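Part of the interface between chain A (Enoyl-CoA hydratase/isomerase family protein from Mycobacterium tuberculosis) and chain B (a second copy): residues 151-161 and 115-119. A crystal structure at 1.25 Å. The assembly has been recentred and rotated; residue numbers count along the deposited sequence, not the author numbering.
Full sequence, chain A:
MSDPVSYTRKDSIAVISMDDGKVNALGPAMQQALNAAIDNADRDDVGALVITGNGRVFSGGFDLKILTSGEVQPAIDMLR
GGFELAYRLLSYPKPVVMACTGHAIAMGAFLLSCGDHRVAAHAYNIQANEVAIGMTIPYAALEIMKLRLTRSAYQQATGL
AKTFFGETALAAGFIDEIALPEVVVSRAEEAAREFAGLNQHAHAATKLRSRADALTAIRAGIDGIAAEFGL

Chain A 151-161: RSAYQQATGLA
Chain B 115-119: GDHRV

The amide nitrogen of a single glutamine carries most of the polar bonding in this contact: A:Gln156 NE2 donates both of its protons across the interface, one to the main-chain carbonyl B:Asp116 O at 3.0 Å and the other, from the same NE2, to B:His117 ND1 at 2.9 Å. Both bonds are nearly straight, with N-H...acceptor angles of 168° and 167°. Because ND1 accepts here, it is the unprotonated nitrogen of the imidazole, and NE2 of that ring is hydrogen-bonded elsewhere in the structure. The amide lies at the edge of the B:His117 ring, near its plane, where the ND1 lone pair points.

The A stretch is a helix from A:Arg151, held by i to i+4 backbone bonds such as A:Gln156 N to A:Ser152 O at 3.2 Å. A:Leu160, in the turn that follows, has phi/psi of -109/3°, and A:Ala161 leaves helical geometry with positive phi (51/40°). The B stretch passes from B:Asp116 (-65/-35°) into an extended strand at B:His117 (-137/136°) that continues through B:Arg118 (-131/121°) and B:Val119. The nearest CA atoms across the contact are those of A:Gln156 and B:Asp116, 6.9 Å apart.

Three residues spaced four apart, A:Ser152 and A:Gln156 in the helix and A:Leu160 beyond it, supply the contacts. A:Gln156 starts sideways from its CA, but chi1 of -59° (m), chi2 of -144°, between wells, and chi3 of -54° bring its amide to the partner chain. Glutamine suits the site because one NH2 group can serve two acceptors at once.

One turn earlier, A:Ser152 points toward the other stretch with chi1 at -84° (m). B:Arg118 NH2 donates to A:Ser152 OG at 3.0 Å, with a more bent angle of 137°, and the hydroxyl sits at the guanidinium edge, near its plane. Like A:Gln156, B:Arg118 leaves its CA sideways; its m, t, m rotamer (-56°, 159°, -67°), with chi4 at 172°, carries the end to the short serine.

One turn later, A:Leu160 (m, t) supplies the apolar part. A:Leu160 CD1 lies 3.5 Å from B:Asp116 O, 4.0 Å from B:Asp116 CB and 4.2 Å from B:His117 CB, packing against aliphatic carbons beside the glutamine bonds. B:Asp116 (chi1 -65°, m) directs its CA-to-CB bond sideways, and its carboxylate is satisfied elsewhere in the structure. B:His117 is t, with chi2 at 65°. Together the stretches bury 235 Å².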

# COMPACT_ATOMS: atom_id res chain seq x y z
N ARG A 151 -2.25 1.30 -2.67
CA ARG A 151 -2.08 2.54 -3.39
C ARG A 151 -2.93 2.62 -4.66
O ARG A 151 -3.60 3.62 -4.90
CB ARG A 151 -0.61 2.77 -3.69
CG ARG A 151 0.13 3.27 -2.47
CD ARG A 151 1.58 2.98 -2.59
NE ARG A 151 2.35 3.56 -1.51
CZ ARG A 151 3.66 3.43 -1.40
NH1 ARG A 151 4.32 2.73 -2.33
NH2 ARG A 151 4.30 3.98 -0.39
N SER A 152 -2.93 1.55 -5.45
CA SER A 152 -3.69 1.58 -6.69
C SER A 152 -5.20 1.48 -6.46
O SER A 152 -5.99 2.09 -7.18
CB SER A 152 -3.20 0.52 -7.67
OG SER A 152 -2.08 0.99 -8.39
N ALA A 153 -5.61 0.71 -5.46
CA ALA A 153 -7.04 0.61 -5.17
C ALA A 153 -7.57 1.94 -4.66
O ALA A 153 -8.69 2.33 -4.98
CB ALA A 153 -7.32 -0.50 -4.15
N TYR A 154 -6.75 2.65 -3.89
CA TYR A 154 -7.14 3.95 -3.35
C TYR A 154 -7.42 4.92 -4.50
O TYR A 154 -8.42 5.65 -4.49
CB TYR A 154 -6.02 4.50 -2.46
CG TYR A 154 -6.27 5.89 -1.93
CD1 TYR A 154 -7.29 6.14 -1.03
CD2 TYR A 154 -5.46 6.95 -2.32
CE1 TYR A 154 -7.51 7.41 -0.54
CE2 TYR A 154 -5.67 8.23 -1.84
CZ TYR A 154 -6.70 8.45 -0.95
OH TYR A 154 -6.93 9.71 -0.44
N GLN A 155 -6.56 4.91 -5.51
CA GLN A 155 -6.78 5.77 -6.67
C GLN A 155 -8.11 5.48 -7.35
O GLN A 155 -8.87 6.39 -7.67
CB GLN A 155 -5.62 5.65 -7.67
CG GLN A 155 -4.34 6.28 -7.17
CD GLN A 155 -4.55 7.72 -6.75
OE1 GLN A 155 -5.18 8.49 -7.47
NE2 GLN A 155 -4.05 8.08 -5.57
N GLN A 156 -8.40 4.20 -7.58
CA GLN A 156 -9.60 3.86 -8.33
C GLN A 156 -10.86 3.99 -7.49
O GLN A 156 -11.92 4.36 -8.00
CB GLN A 156 -9.50 2.45 -8.90
CG GLN A 156 -8.31 2.29 -9.82
CD GLN A 156 -8.60 1.38 -10.99
OE1 GLN A 156 -9.04 0.25 -10.81
NE2 GLN A 156 -8.36 1.88 -12.21
N ALA A 157 -10.76 3.69 -6.19
CA ALA A 157 -11.92 3.76 -5.30
C ALA A 157 -12.43 5.18 -5.18
O ALA A 157 -13.63 5.41 -4.99
CB ALA A 157 -11.55 3.22 -3.92
N THR A 158 -11.51 6.12 -5.27
CA THR A 158 -11.84 7.52 -5.05
C THR A 158 -12.28 8.21 -6.35
O THR A 158 -13.47 8.44 -6.55
CB THR A 158 -10.69 8.26 -4.34
OG1 THR A 158 -9.49 8.15 -5.10
CG2 THR A 158 -10.46 7.66 -2.95
N GLY A 159 -11.33 8.50 -7.24
CA GLY A 159 -11.63 9.23 -8.46
C GLY A 159 -12.55 8.51 -9.43
O GLY A 159 -13.26 9.15 -10.22
N LEU A 160 -12.55 7.18 -9.40
CA LEU A 160 -13.37 6.42 -10.35
C LEU A 160 -14.57 5.72 -9.70
O LEU A 160 -15.29 5.00 -10.38
CB LEU A 160 -12.52 5.39 -11.10
CG LEU A 160 -11.37 5.94 -11.95
CD1 LEU A 160 -10.62 4.80 -12.59
CD2 LEU A 160 -11.87 6.94 -13.01
N ALA A 161 -14.76 5.92 -8.40
CA ALA A 161 -15.89 5.31 -7.69
C ALA A 161 -15.95 3.81 -7.96
O ALA A 161 -17.03 3.25 -8.13
CB ALA A 161 -17.20 6.00 -8.08
N GLY B 115 -2.20 7.13 -15.80
CA GLY B 115 -3.59 6.90 -16.15
C GLY B 115 -4.45 6.58 -14.94
O GLY B 115 -4.00 5.92 -14.00
N ASP B 116 -5.70 7.02 -14.94
CA ASP B 116 -6.63 6.64 -13.89
C ASP B 116 -6.91 5.14 -13.93
O ASP B 116 -7.11 4.51 -12.89
CB ASP B 116 -7.93 7.41 -14.03
CG ASP B 116 -7.75 8.89 -13.83
OD1 ASP B 116 -7.45 9.30 -12.70
OD2 ASP B 116 -7.94 9.66 -14.80
N HIS B 117 -6.94 4.58 -15.13
CA HIS B 117 -7.16 3.16 -15.33
C HIS B 117 -6.18 2.70 -16.41
O HIS B 117 -6.02 3.37 -17.42
CB HIS B 117 -8.60 2.91 -15.79
CG HIS B 117 -8.96 1.46 -15.90
ND1 HIS B 117 -9.01 0.63 -14.80
CD2 HIS B 117 -9.28 0.70 -16.97
CE1 HIS B 117 -9.35 -0.59 -15.19
NE2 HIS B 117 -9.53 -0.57 -16.50
N ARG B 118 -5.55 1.55 -16.19
CA ARG B 118 -4.48 1.08 -17.05
C ARG B 118 -4.74 -0.37 -17.44
O ARG B 118 -4.84 -1.23 -16.57
CB ARG B 118 -3.14 1.19 -16.31
CG ARG B 118 -2.84 2.58 -15.79
CD ARG B 118 -1.82 2.54 -14.65
NE ARG B 118 -2.40 1.90 -13.47
CZ ARG B 118 -1.72 1.58 -12.37
NH1 ARG B 118 -0.42 1.84 -12.29
NH2 ARG B 118 -2.35 1.00 -11.36
N VAL B 119 -4.84 -0.63 -18.74
CA VAL B 119 -5.17 -1.95 -19.26
C VAL B 119 -3.98 -2.49 -20.03
O VAL B 119 -3.40 -1.78 -20.86
CB VAL B 119 -6.37 -1.88 -20.23
CG1 VAL B 119 -6.76 -3.27 -20.71
CG2 VAL B 119 -7.55 -1.17 -19.58